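Local structure of Wss1p (Saccharomyces cerevisiae FostersO, 5XBN) at residues A[54-64]-A[136-144]. The protein is a zinc-dependent metalloendopeptidase that cleaves DNA-binding proteins in the presence of DNA and takes part in the repair of toxic DNA-protein cross-links. Sequence-based numbering, arbitrary orientation.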
ATOM      1  N   LYS A  54      -0.119  -7.779  -5.302  1.00 18.49           N
ATOM      2  CA  LYS A  54      -1.271  -8.396  -4.662  1.00 18.32           C
ATOM      3  C   LYS A  54      -2.533  -7.542  -4.816  1.00 19.43           C
ATOM      4  O   LYS A  54      -3.627  -8.100  -4.879  1.00 19.57           O
ATOM      5  CB  LYS A  54      -0.997  -8.662  -3.192  1.00 23.05           C
ATOM      6  CG  LYS A  54      -0.124  -9.902  -2.971  1.00 25.32           C
ATOM      7  CD  LYS A  54       0.123 -10.143  -1.494  1.00 30.33           C
ATOM      8  CE  LYS A  54      -0.687 -11.338  -0.999  1.00 42.28           C
ATOM      9  NZ  LYS A  54      -0.609 -11.475   0.478  1.00 43.16           N
ATOM     10  N   VAL A  55      -2.392  -6.215  -4.883  1.00 18.98           N
ATOM     11  CA  VAL A  55      -3.585  -5.358  -5.055  1.00 18.75           C
ATOM     12  C   VAL A  55      -3.954  -5.051  -6.496  1.00 17.26           C
ATOM     13  O   VAL A  55      -4.836  -4.236  -6.748  1.00 17.73           O
ATOM     14  CB  VAL A  55      -3.454  -3.980  -4.359  1.00 21.71           C
ATOM     15  CG1 VAL A  55      -3.409  -4.155  -2.902  1.00 26.45           C
ATOM     16  CG2 VAL A  55      -2.259  -3.172  -4.877  1.00 16.55           C
ATOM     17  N   SER A  56      -3.297  -5.705  -7.443  1.00 17.81           N
ATOM     18  CA  SER A  56      -3.487  -5.348  -8.848  1.00 20.64           C
ATOM     19  C   SER A  56      -4.920  -5.592  -9.326  1.00 20.43           C
ATOM     20  O   SER A  56      -5.532  -4.766 -10.031  1.00 21.38           O
ATOM     21  CB  SER A  56      -2.489  -6.125  -9.720  1.00 20.95           C
ATOM     22  OG  SER A  56      -2.683  -7.524  -9.603  1.00 24.72           O
ATOM     23  N   TYR A  57      -5.477  -6.723  -8.923  1.00 17.66           N
ATOM     24  CA  TYR A  57      -6.806  -7.096  -9.390  1.00 19.52           C
ATOM     25  C   TYR A  57      -7.863  -6.145  -8.830  1.00 22.33           C
ATOM     26  O   TYR A  57      -8.781  -5.726  -9.544  1.00 21.58           O
ATOM     27  CB  TYR A  57      -7.107  -8.541  -8.976  1.00 21.19           C
ATOM     28  CG  TYR A  57      -8.269  -9.176  -9.710  1.00 22.57           C
ATOM     29  CD1 TYR A  57      -9.568  -9.047  -9.234  1.00 26.68           C
ATOM     30  CD2 TYR A  57      -8.064  -9.921 -10.868  1.00 30.78           C
ATOM     31  CE1 TYR A  57     -10.638  -9.641  -9.890  1.00 27.69           C
ATOM     32  CE2 TYR A  57      -9.134 -10.525 -11.531  1.00 35.16           C
ATOM     33  CZ  TYR A  57     -10.415 -10.375 -11.035  1.00 34.41           C
ATOM     34  OH  TYR A  57     -11.489 -10.965 -11.673  1.00 36.44           O
ATOM     35  N   LEU A  58      -7.722  -5.817  -7.548  1.00 16.04           N
ATOM     36  CA  LEU A  58      -8.650  -4.917  -6.858  1.00 19.05           C
ATOM     37  C   LEU A  58      -8.601  -3.534  -7.501  1.00 20.66           C
ATOM     38  O   LEU A  58      -9.629  -2.903  -7.735  1.00 22.50           O
ATOM     39  CB  LEU A  58      -8.305  -4.835  -5.363  1.00 16.28           C
ATOM     40  CG  LEU A  58      -9.222  -3.998  -4.457  1.00 18.32           C
ATOM     41  CD1 LEU A  58     -10.574  -4.657  -4.301  1.00 22.31           C
ATOM     42  CD2 LEU A  58      -8.585  -3.776  -3.106  1.00 22.15           C
HETATM   43  N   MSE A  59      -7.396  -3.066  -7.802  1.00 19.10           N
HETATM   44  CA  MSE A  59      -7.274  -1.777  -8.459  1.00 19.45           C
HETATM   45  C   MSE A  59      -7.923  -1.809  -9.843  1.00 20.88           C
HETATM   46  O   MSE A  59      -8.567  -0.840 -10.236  1.00 21.40           O
HETATM   47  CB  MSE A  59      -5.808  -1.350  -8.551  1.00 16.23           C
HETATM   48  CG  MSE A  59      -5.240  -0.990  -7.181  1.00 18.12           C
HETATM   49 SE   MSE A  59      -3.395  -0.354  -7.252  0.73 19.94          SE
HETATM   50  CE  MSE A  59      -3.675   1.343  -8.194  1.00 18.73           C
ATOM     51  N   LYS A  60      -7.779  -2.911 -10.575  1.00 20.69           N
ATOM     52  CA  LYS A  60      -8.439  -2.996 -11.883  1.00 21.96           C
ATOM     53  C   LYS A  60      -9.961  -2.918 -11.727  1.00 27.69           C
ATOM     54  O   LYS A  60     -10.635  -2.177 -12.471  1.00 24.66           O
ATOM     55  CB  LYS A  60      -8.048  -4.272 -12.625  1.00 25.12           C
ATOM     56  CG  LYS A  60      -8.764  -4.406 -13.969  1.00 28.12           C
ATOM     57  CD  LYS A  60      -8.235  -5.562 -14.788  1.00 35.69           C
ATOM     58  CE  LYS A  60      -8.335  -5.254 -16.278  1.00 44.14           C
ATOM     59  NZ  LYS A  60      -7.547  -4.039 -16.644  1.00 48.70           N
ATOM     60  N   GLU A  61     -10.486  -3.647 -10.745  1.00 21.17           N
ATOM     61  CA  GLU A  61     -11.933  -3.686 -10.483  1.00 22.98           C
ATOM     62  C   GLU A  61     -12.497  -2.321 -10.120  1.00 24.85           C
ATOM     63  O   GLU A  61     -13.649  -2.000 -10.452  1.00 25.57           O
ATOM     64  CB  GLU A  61     -12.254  -4.662  -9.343  1.00 26.05           C
ATOM     65  CG  GLU A  61     -12.260  -6.117  -9.718  1.00 29.94           C
ATOM     66  CD  GLU A  61     -12.842  -6.993  -8.617  1.00 31.62           C
ATOM     67  OE1 GLU A  61     -12.966  -6.524  -7.458  1.00 31.19           O
ATOM     68  OE2 GLU A  61     -13.189  -8.149  -8.913  1.00 37.22           O
ATOM     69  N   ASN A  62     -11.700  -1.523  -9.412  1.00 21.45           N
ATOM     70  CA  ASN A  62     -12.165  -0.233  -8.932  1.00 19.27           C
ATOM     71  C   ASN A  62     -11.688   0.956  -9.769  1.00 21.90           C
ATOM     72  O   ASN A  62     -11.943   2.108  -9.417  1.00 24.87           O
ATOM     73  CB  ASN A  62     -11.747  -0.048  -7.472  1.00 20.67           C
ATOM     74  CG  ASN A  62     -12.524  -0.947  -6.543  1.00 26.42           C
ATOM     75  OD1 ASN A  62     -13.630  -0.603  -6.135  1.00 26.29           O
ATOM     76  ND2 ASN A  62     -11.969  -2.122  -6.220  1.00 21.89           N
ATOM     77  N   HIS A  63     -11.008   0.663 -10.871  1.00 21.25           N
ATOM     78  CA  HIS A  63     -10.456   1.696 -11.753  1.00 23.46           C
ATOM     79  C   HIS A  63      -9.502   2.631 -11.020  1.00 23.64           C
ATOM     80  O   HIS A  63      -9.427   3.818 -11.336  1.00 25.95           O
ATOM     81  CB  HIS A  63     -11.588   2.503 -12.406  1.00 22.30           C
ATOM     82  CG  HIS A  63     -12.717   1.650 -12.894  1.00 24.33           C
ATOM     83  ND1 HIS A  63     -12.537   0.633 -13.807  1.00 27.79           N
ATOM     84  CD2 HIS A  63     -14.036   1.653 -12.589  1.00 31.04           C
ATOM     85  CE1 HIS A  63     -13.696   0.045 -14.044  1.00 28.95           C
ATOM     86  NE2 HIS A  63     -14.624   0.647 -13.321  1.00 24.34           N
ATOM     87  N   PHE A  64      -8.755   2.089 -10.057  1.00 20.42           N
ATOM     88  CA  PHE A  64      -7.765   2.854  -9.317  1.00 22.64           C
ATOM     89  C   PHE A  64      -6.464   2.933 -10.094  1.00 21.95           C
ATOM     90  O   PHE A  64      -6.015   1.930 -10.668  1.00 21.47           O
ATOM     91  CB  PHE A  64      -7.459   2.217  -7.957  1.00 20.26           C
ATOM     92  CG  PHE A  64      -8.573   2.313  -6.944  1.00 20.78           C
ATOM     93  CD1 PHE A  64      -9.522   3.329  -6.993  1.00 26.02           C
ATOM     94  CD2 PHE A  64      -8.647   1.380  -5.913  1.00 20.56           C
ATOM     95  CE1 PHE A  64     -10.528   3.394  -6.033  1.00 21.94           C
ATOM     96  CE2 PHE A  64      -9.639   1.447  -4.959  1.00 23.29           C
ATOM     97  CZ  PHE A  64     -10.579   2.451  -5.014  1.00 21.64           C
ATOM     98  N   LEU A 136     -13.330  -2.771   0.385  1.00 18.54           N
ATOM     99  CA  LEU A 136     -12.041  -3.133  -0.215  1.00 20.39           C
ATOM    100  C   LEU A 136     -11.342  -4.227   0.567  1.00 19.43           C
ATOM    101  O   LEU A 136     -10.794  -5.174  -0.011  1.00 22.13           O
ATOM    102  CB  LEU A 136     -11.132  -1.908  -0.319  1.00 17.21           C
ATOM    103  CG  LEU A 136     -11.664  -0.827  -1.257  1.00 20.29           C
ATOM    104  CD1 LEU A 136     -10.738   0.386  -1.227  1.00 21.68           C
ATOM    105  CD2 LEU A 136     -11.838  -1.339  -2.682  1.00 21.92           C
ATOM    106  N   ILE A 137     -11.340  -4.085   1.885  1.00 19.48           N
ATOM    107  CA  ILE A 137     -10.709  -5.072   2.758  1.00 22.16           C
ATOM    108  C   ILE A 137     -11.355  -6.432   2.555  1.00 27.00           C
ATOM    109  O   ILE A 137     -10.662  -7.440   2.422  1.00 23.06           O
ATOM    110  CB  ILE A 137     -10.807  -4.653   4.239  1.00 23.29           C
ATOM    111  CG1 ILE A 137      -9.868  -3.474   4.494  1.00 26.26           C
ATOM    112  CG2 ILE A 137     -10.473  -5.826   5.189  1.00 23.74           C
ATOM    113  CD1 ILE A 137     -10.105  -2.788   5.830  1.00 29.86           C
ATOM    114  N   GLY A 138     -12.681  -6.452   2.503  1.00 21.14           N
ATOM    115  CA  GLY A 138     -13.410  -7.692   2.291  1.00 25.18           C
ATOM    116  C   GLY A 138     -13.083  -8.338   0.959  1.00 27.10           C
ATOM    117  O   GLY A 138     -12.814  -9.545   0.868  1.00 24.35           O
ATOM    118  N   ARG A 139     -13.083  -7.522  -0.085  1.00 21.91           N
ATOM    119  CA  ARG A 139     -12.874  -8.020  -1.429  1.00 19.55           C
ATOM    120  C   ARG A 139     -11.432  -8.476  -1.629  1.00 20.82           C
ATOM    121  O   ARG A 139     -11.192  -9.491  -2.282  1.00 20.79           O
ATOM    122  CB  ARG A 139     -13.240  -6.940  -2.439  1.00 20.73           C
ATOM    123  CG  ARG A 139     -13.003  -7.319  -3.865  1.00 22.20           C
ATOM    124  CD  ARG A 139     -13.744  -8.574  -4.244  1.00 22.84           C
ATOM    125  NE  ARG A 139     -13.559  -8.838  -5.660  1.00 24.75           N
ATOM    126  CZ  ARG A 139     -13.754 -10.014  -6.232  1.00 27.29           C
ATOM    127  NH1 ARG A 139     -14.155 -11.049  -5.502  1.00 27.62           N
ATOM    128  NH2 ARG A 139     -13.537 -10.154  -7.532  1.00 29.42           N
ATOM    129  N   GLN A 140     -10.482  -7.745  -1.051  1.00 18.26           N
ATOM    130  CA  GLN A 140      -9.071  -8.090  -1.228  1.00 17.28           C
ATOM    131  C   GLN A 140      -8.795  -9.490  -0.678  1.00 21.61           C
ATOM    132  O   GLN A 140      -8.024 -10.257  -1.264  1.00 20.81           O
ATOM    133  CB  GLN A 140      -8.155  -7.068  -0.554  1.00 20.48           C
ATOM    134  CG  GLN A 140      -6.670  -7.431  -0.640  1.00 20.87           C
ATOM    135  CD  GLN A 140      -6.138  -7.466  -2.072  1.00 21.36           C
ATOM    136  OE1 GLN A 140      -6.724  -6.881  -2.991  1.00 21.71           O
ATOM    137  NE2 GLN A 140      -5.017  -8.158  -2.265  1.00 20.96           N
ATOM    138  N   TRP A 141      -9.428  -9.832   0.441  1.00 21.87           N
ATOM    139  CA  TRP A 141      -9.235 -11.170   1.002  1.00 24.93           C
ATOM    140  C   TRP A 141      -9.671 -12.245   0.027  1.00 24.56           C
ATOM    141  O   TRP A 141      -8.961 -13.233  -0.171  1.00 24.15           O
ATOM    142  CB  TRP A 141     -10.008 -11.353   2.310  1.00 26.09           C
ATOM    143  CG  TRP A 141     -10.030 -12.808   2.757  1.00 30.70           C
ATOM    144  CD1 TRP A 141     -10.993 -13.742   2.487  1.00 30.99           C
ATOM    145  CD2 TRP A 141      -9.029 -13.477   3.525  1.00 30.17           C
ATOM    146  NE1 TRP A 141     -10.654 -14.951   3.050  1.00 33.32           N
ATOM    147  CE2 TRP A 141      -9.457 -14.814   3.697  1.00 30.99           C
ATOM    148  CE3 TRP A 141      -7.824 -13.074   4.098  1.00 30.71           C
ATOM    149  CZ2 TRP A 141      -8.710 -15.750   4.409  1.00 33.11           C
ATOM    150  CZ3 TRP A 141      -7.080 -14.010   4.812  1.00 35.86           C
ATOM    151  CH2 TRP A 141      -7.532 -15.331   4.962  1.00 34.81           C
ATOM    152  N   VAL A 142     -10.852 -12.067  -0.563  1.00 23.26           N
ATOM    153  CA  VAL A 142     -11.401 -13.053  -1.487  1.00 21.52           C
ATOM    154  C   VAL A 142     -10.520 -13.172  -2.714  1.00 22.07           C
ATOM    155  O   VAL A 142     -10.290 -14.266  -3.220  1.00 21.50           O
ATOM    156  CB  VAL A 142     -12.842 -12.694  -1.936  1.00 23.19           C
ATOM    157  CG1 VAL A 142     -13.335 -13.658  -3.013  1.00 27.35           C
ATOM    158  CG2 VAL A 142     -13.791 -12.682  -0.741  1.00 24.47           C
ATOM    159  N   ILE A 143     -10.048 -12.031  -3.210  1.00 18.75           N
ATOM    160  CA  ILE A 143      -9.125 -12.037  -4.341  1.00 18.55           C
ATOM    161  C   ILE A 143      -7.876 -12.874  -4.059  1.00 18.82           C
ATOM    162  O   ILE A 143      -7.432 -13.647  -4.903  1.00 20.66           O
ATOM    163  CB  ILE A 143      -8.704 -10.600  -4.711  1.00 18.33           C
ATOM    164  CG1 ILE A 143      -9.885  -9.867  -5.353  1.00 20.80           C
ATOM    165  CG2 ILE A 143      -7.504 -10.619  -5.639  1.00 18.02           C
ATOM    166  CD1 ILE A 143      -9.681  -8.337  -5.523  1.00 20.16           C
ATOM    167  N   GLU A 144      -7.317 -12.712  -2.871  1.00 20.65           N
ATOM    168  CA  GLU A 144      -6.100 -13.437  -2.502  1.00 21.07           C
ATOM    169  C   GLU A 144      -6.397 -14.916  -2.326  1.00 23.74           C
ATOM    170  O   GLU A 144      -5.637 -15.770  -2.783  1.00 23.58           O
ATOM    171  CB  GLU A 144      -5.483 -12.862  -1.232  1.00 23.39           C
ATOM    172  CG  GLU A 144      -4.917 -11.450  -1.417  1.00 21.36           C
ATOM    173  CD  GLU A 144      -4.238 -10.925  -0.157  1.00 31.22           C
ATOM    174  OE1 GLU A 144      -3.917 -11.752   0.729  1.00 35.87           O
ATOM    175  OE2 GLU A 144      -4.032  -9.693  -0.040  1.00 27.88           O
TER
HETATM  176  O   HOH W   1      -6.211  -7.372  -5.724  1.00 19.45           O
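Helix 56-62 and the 136-144 part of helix 127-145 pack with their axes 9.9 Å apart and their directions 127° apart. The CA atoms of Leu58 and Gln140 are the nearest pair, 6.5 Å apart. This is a single knob-into-hole contact within the WLM metalloprotease domain: Leu58 is the knob, and Leu136, Arg139, Gln140 and Ile143 form the hole. With CG anti to the backbone N (chi1 -177°), Leu58 lays CD1 on Arg139 CG at 3.6 Å. Leu58 also touches Leu114 of helix 106-118, next to the zinc ligand His115. Ile143 CD1 meets both Leu58 CB and Tyr57 CD1. Leu136 CD1 reaches the edge of the Phe64 ring.

Beside this knob Glu61 and Arg139 form a two-bond salt bridge. The Glu61 carboxylate and Arg139 guanidinium lie nearly coplanar, and Arg139 NE gives Glu61 OE1 a straight 3.0 Å bond. Arg139 NH2 pairs with Glu61 OE2. Across the interface, Lys54 NZ forms a salt bridge with Glu144 OE1; its hydrogen bond is weak. Glu144 OE2 accepts from Gln140 NE2 on its anti lone pair. The same NE2 bonds Lys54 O from above the carbonyl plane, which fixes the amide. A water donates to Lys54 O and Gln140 OE1 and accepts from Leu58 N at 2.8 Å.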